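Local structure of TouB protein (Pseudomonas stutzeri, 2INC) at residues Arg62-Val66 against Ser67-Leu71; His35-Asn38 against Arg39-Pro43. The protein is a small ubiquitin-like component of the toluene o-xylene monooxygenase complex, and probably assists its monooxygenase activity as a subunit of that assembly. One frame throughout, in Å; residues are numbered along the deposited sequence.

Contacts 1 and 2 are both local turns in loops on opposite sides of the chain's centre, their centres 24 Å apart, and neither is fully buried. They share two neighbouring elements. Contact 1 packs Met64, Val66 and Ala69 on helix 25-33 and meets strand 2-8 at Phe2, while contact 2 lies in the loop that follows that helix and meets the same strand at Phe8. The chemistry differs with place. Residues 62-71 touch no other protein chain, and rely mainly on apolar packing and turn bonds, with the Arg62 salt bridge to Asp26 at one end. Residues 35-43 wrap three N-H groups round one carbonyl and send arginines to Asp11 and to a neighbouring protein chain.

Contact 1 of 2, residues Arg62-Val66 against Ser67-Leu71; sequences RGMIV and SDAGL
Ile65 and Val66 each accept a backbone bond from three residues ahead, making two overlapping beta turns, the second of type I, in the loop between strands 59-60 and 76-82 of this ubiquitin-like fold. The evidence is Asp68 N to Ile65 O at 2.9 Å and Ala69 N to Val66 O at 2.8 Å, with N-H...O angles of 151° and 162°.

The Ile65 side chain runs along the outside of the first turn. From CB, CG1 is placed between the backbone N and the carbonyl carbon (chi1 82°), the crowded position, which brings it over the Asp68 carboxylate: CG1 lies 3.2 Å from Asp68 OD2. CD1 then carries on to Ser67 and stops 3.3 Å from Ser67 CB, tighter than an ordinary carbon contact. Beyond the turn, Ile65 also packs on Glu22 and Thr24.

The inner side is apolar. Met64, its chain bent, brings SD to 4.1 Å from Ala69 CB, and both residues rest on Met25 of helix 25-33. Val66 CG1 meets Leu71 CD1 at 4.2 Å, the two side chains crossing at about a right angle, with Phe2 of strand 2-8 touching both. Gly70 follows the turns with a positive phi, which favours glycine. A water completes the closure, giving a hydrogen to Val66 O at 2.9 Å and accepting one from Leu71 N at 2.7 Å.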
loop_
_atom_site.group_PDB
_atom_site.type_symbol
_atom_site.label_atom_id
_atom_site.label_comp_id
_atom_site.label_asym_id
_atom_site.label_seq_id
_atom_site.Cartn_x
_atom_site.Cartn_y
_atom_site.Cartn_z
ATOM N N ARG C 62 35.360 -62.250 5.967
ATOM C CA ARG C 62 36.319 -61.176 5.651
ATOM C C ARG C 62 36.976 -61.351 4.298
ATOM O O ARG C 62 37.211 -60.374 3.600
ATOM C CB ARG C 62 37.393 -61.001 6.755
ATOM C CG ARG C 62 36.806 -60.610 8.105
ATOM C CD ARG C 62 37.848 -60.485 9.183
ATOM N NE ARG C 62 38.812 -59.457 8.827
ATOM C CZ ARG C 62 39.826 -59.070 9.605
ATOM N NH1 ARG C 62 39.999 -59.643 10.777
ATOM N NH2 ARG C 62 40.662 -58.104 9.210
ATOM N N GLY C 63 37.250 -62.602 3.913
ATOM C CA GLY C 63 38.094 -62.902 2.742
ATOM C C GLY C 63 37.340 -63.132 1.441
ATOM O O GLY C 63 37.924 -63.097 0.342
ATOM N N MET C 64 36.034 -63.343 1.583
ATOM C CA MET C 64 35.106 -63.508 0.469
ATOM C C MET C 64 35.215 -62.336 -0.499
ATOM O O MET C 64 35.324 -61.169 -0.061
ATOM C CB MET C 64 33.711 -63.648 1.066
ATOM C CG MET C 64 32.656 -62.854 0.378
ATOM S SD MET C 64 31.339 -63.862 -0.271
ATOM C CE MET C 64 30.461 -64.495 1.155
ATOM N N ILE C 65 35.239 -62.615 -1.801
ATOM C CA ILE C 65 35.400 -61.516 -2.769
ATOM C C ILE C 65 34.054 -61.123 -3.418
ATOM O O ILE C 65 33.109 -61.933 -3.472
ATOM C CB ILE C 65 36.544 -61.741 -3.851
ATOM C CG1 ILE C 65 36.090 -62.619 -5.011
ATOM C CG2 ILE C 65 37.827 -62.309 -3.199
ATOM C CD1 ILE C 65 36.768 -62.293 -6.335
ATOM N N VAL C 66 33.985 -59.871 -3.871
ATOM C CA VAL C 66 32.720 -59.269 -4.341
ATOM C C VAL C 66 32.103 -60.145 -5.429
ATOM O O VAL C 66 30.912 -60.458 -5.365
ATOM C CB VAL C 66 32.934 -57.835 -4.900
ATOM C CG1 VAL C 66 31.730 -57.402 -5.765
ATOM C CG2 VAL C 66 33.168 -56.857 -3.772
ATOM N N SER C 67 32.955 -60.549 -6.389
ATOM C CA SER C 67 32.641 -61.478 -7.496
ATOM C C SER C 67 31.834 -62.706 -7.077
ATOM O O SER C 67 31.047 -63.244 -7.877
ATOM C CB SER C 67 33.951 -61.976 -8.102
ATOM O OG SER C 67 33.865 -62.100 -9.504
ATOM N N ASP C 68 32.026 -63.137 -5.832
ATOM C CA ASP C 68 31.415 -64.356 -5.304
ATOM C C ASP C 68 30.257 -64.077 -4.369
ATOM O O ASP C 68 29.666 -65.006 -3.793
ATOM C CB ASP C 68 32.481 -65.178 -4.547
ATOM C CG ASP C 68 33.672 -65.565 -5.441
ATOM O OD1 ASP C 68 33.439 -65.884 -6.628
ATOM O OD2 ASP C 68 34.836 -65.552 -4.962
ATOM N N ALA C 69 29.943 -62.795 -4.173
ATOM C CA ALA C 69 28.977 -62.427 -3.123
ATOM C C ALA C 69 27.512 -62.491 -3.593
ATOM O O ALA C 69 26.580 -62.520 -2.753
ATOM C CB ALA C 69 29.335 -61.042 -2.483
ATOM N N GLY C 70 27.303 -62.517 -4.915
ATOM C CA GLY C 70 25.933 -62.598 -5.457
ATOM C C GLY C 70 25.165 -61.295 -5.214
ATOM O O GLY C 70 23.993 -61.296 -4.853
ATOM N N LEU C 71 25.851 -60.179 -5.416
ATOM C CA LEU C 71 25.274 -58.871 -5.171
ATOM C C LEU C 71 24.582 -58.397 -6.436
ATOM O O LEU C 71 25.089 -58.609 -7.558
ATOM C CB LEU C 71 26.375 -57.881 -4.788
ATOM C CG LEU C 71 27.251 -58.184 -3.558
ATOM C CD1 LEU C 71 28.283 -57.048 -3.399
ATOM C CD2 LEU C 71 26.452 -58.455 -2.266
HETATM O O HOH W 1 28.295 -60.122 -6.518
#

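Contact 2 of 2, residues His35-Asn38 against Arg39-Pro43; sequences HSIN and RRVHP
This is a backbone-built turn in the loop that leaves helix 25-33 and leads to strand 48-53, at a face met by the chain of another protein. Ser36 to Arg39 form a type II beta turn, Asn38 taking the positive phi, and Ser36 O is its hub. That oxygen is gripped by three N-H groups: Arg39 N at 3.0 Å, Val41 N at 2.9 Å, both above the carbonyl plane, and Arg40 N at 3.2 Å, within it. Asn38 N donates to Val41 O at 2.6 Å, almost in line with the carbonyl (C=O...N 168°), so Ile37 and Val41 are bridged.

Ile37 splits its branches: CD1 reaches Val41 CG1 at 4.0 Å, while CG2, anti to the backbone N, rests 3.8 Å from Pro43 CG. Asn38 OD1 comes up to the CD-CG edge of Pro43, 3.6 Å from Pro43 CD.

The extended Arg39 chain runs back past His35, its CD 3.5 Å from His35 O, and NE is bonded to Tyr34 O. NH2 forms a salt bridge with an acidic side chain of another protein's chain, and NH1 a hydrogen bond with an aromatic one. A leucine in its place would probably strand that acid without its charge mate and Tyr34 O without this donor. Arg40 pairs through NH1 with Asp11, which also holds Ser36 OG, while a water links NH2 to His35 O. The turn's own bonds thus use backbone groups; the guanidinium groups find their strongest partners beyond it, Arg40 adding a cation-pi contact with the other chain, consistent with a mixed polar and aromatic docking surface.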
loop_
_atom_site.group_PDB
_atom_site.type_symbol
_atom_site.label_atom_id
_atom_site.label_comp_id
_atom_site.label_asym_id
_atom_site.label_seq_id
_atom_site.Cartn_x
_atom_site.Cartn_y
_atom_site.Cartn_z
ATOM N N HIS C 35 34.648 -42.989 3.479
ATOM C CA HIS C 35 33.585 -41.994 3.308
ATOM C C HIS C 35 32.824 -41.750 4.604
ATOM O O HIS C 35 31.854 -40.978 4.604
ATOM C CB HIS C 35 32.627 -42.416 2.186
ATOM C CG HIS C 35 33.258 -42.390 0.830
ATOM N ND1 HIS C 35 33.621 -41.219 0.192
ATOM C CD2 HIS C 35 33.634 -43.398 0.007
ATOM C CE1 HIS C 35 34.195 -41.509 -0.964
ATOM N NE2 HIS C 35 34.216 -42.823 -1.100
ATOM N N SER C 36 33.260 -42.366 5.709
ATOM C CA SER C 36 32.531 -42.272 6.984
ATOM C C SER C 36 33.431 -42.084 8.200
ATOM O O SER C 36 33.215 -41.147 8.978
ATOM C CB SER C 36 31.664 -43.496 7.192
ATOM O OG SER C 36 30.745 -43.644 6.099
ATOM N N ILE C 37 34.437 -42.963 8.364
ATOM C CA ILE C 37 35.353 -42.882 9.529
ATOM C C ILE C 37 36.138 -41.572 9.441
ATOM O O ILE C 37 36.651 -41.219 8.352
ATOM C CB ILE C 37 36.314 -44.119 9.637
ATOM C CG1 ILE C 37 35.548 -45.446 9.813
ATOM C CG2 ILE C 37 37.434 -43.900 10.752
ATOM C CD1 ILE C 37 34.863 -45.644 11.167
ATOM N N ASN C 38 36.226 -40.848 10.566
ATOM C CA ASN C 38 36.891 -39.545 10.565
ATOM C C ASN C 38 36.178 -38.470 9.718
ATOM O O ASN C 38 36.742 -37.396 9.468
ATOM C CB ASN C 38 38.359 -39.664 10.115
ATOM C CG ASN C 38 39.224 -40.300 11.181
ATOM O OD1 ASN C 38 39.111 -39.956 12.380
ATOM N ND2 ASN C 38 40.055 -41.265 10.772
ATOM N N ARG C 39 34.948 -38.776 9.305
ATOM C CA ARG C 39 34.111 -37.795 8.635
ATOM C C ARG C 39 33.050 -37.096 9.511
ATOM O O ARG C 39 33.106 -35.891 9.557
ATOM C CB ARG C 39 33.677 -38.248 7.221
ATOM C CG ARG C 39 34.819 -38.082 6.166
ATOM C CD ARG C 39 34.370 -38.487 4.741
ATOM N NE ARG C 39 35.497 -38.557 3.814
ATOM C CZ ARG C 39 35.906 -37.541 3.057
ATOM N NH1 ARG C 39 35.296 -36.373 3.119
ATOM N NH2 ARG C 39 36.945 -37.685 2.244
ATOM N N ARG C 40 32.258 -38.138 9.739
ATOM C CA ARG C 40 31.318 -38.472 10.613
ATOM C C ARG C 40 31.258 -39.665 11.559
ATOM O O ARG C 40 30.342 -39.692 12.228
ATOM C CB ARG C 40 30.079 -38.493 9.868
ATOM C CG ARG C 40 29.830 -37.395 9.157
ATOM C CD ARG C 40 28.643 -37.560 8.181
ATOM N NE ARG C 40 29.152 -37.304 6.897
ATOM C CZ ARG C 40 29.298 -38.108 5.918
ATOM N NH1 ARG C 40 28.832 -39.308 5.869
ATOM N NH2 ARG C 40 29.758 -37.562 4.977
ATOM N N VAL C 41 32.148 -40.626 11.645
ATOM C CA VAL C 41 32.110 -41.683 12.640
ATOM C C VAL C 41 33.540 -41.736 13.205
ATOM O O VAL C 41 34.520 -41.555 12.445
ATOM C CB VAL C 41 31.735 -43.028 11.983
ATOM C CG1 VAL C 41 31.626 -44.107 13.039
ATOM C CG2 VAL C 41 30.418 -42.905 11.208
ATOM N N HIS C 42 33.660 -41.917 14.528
ATOM C CA HIS C 42 34.987 -42.049 15.175
ATOM C C HIS C 42 35.490 -43.453 14.902
ATOM O O HIS C 42 34.694 -44.378 14.899
ATOM C CB HIS C 42 34.915 -41.896 16.694
ATOM C CG HIS C 42 34.386 -40.577 17.174
ATOM N ND1 HIS C 42 33.058 -40.383 17.506
ATOM C CD2 HIS C 42 35.011 -39.394 17.402
ATOM C CE1 HIS C 42 32.889 -39.136 17.918
ATOM N NE2 HIS C 42 34.056 -38.513 17.858
ATOM N N PRO C 43 36.820 -43.620 14.712
ATOM C CA PRO C 43 37.451 -44.955 14.636
ATOM C C PRO C 43 37.122 -45.846 15.848
ATOM O O PRO C 43 36.806 -45.339 16.951
ATOM C CB PRO C 43 38.944 -44.643 14.662
ATOM C CG PRO C 43 39.065 -43.228 14.138
ATOM C CD PRO C 43 37.803 -42.521 14.568
HETATM O O HOH W 2 31.004 -38.660 3.091
#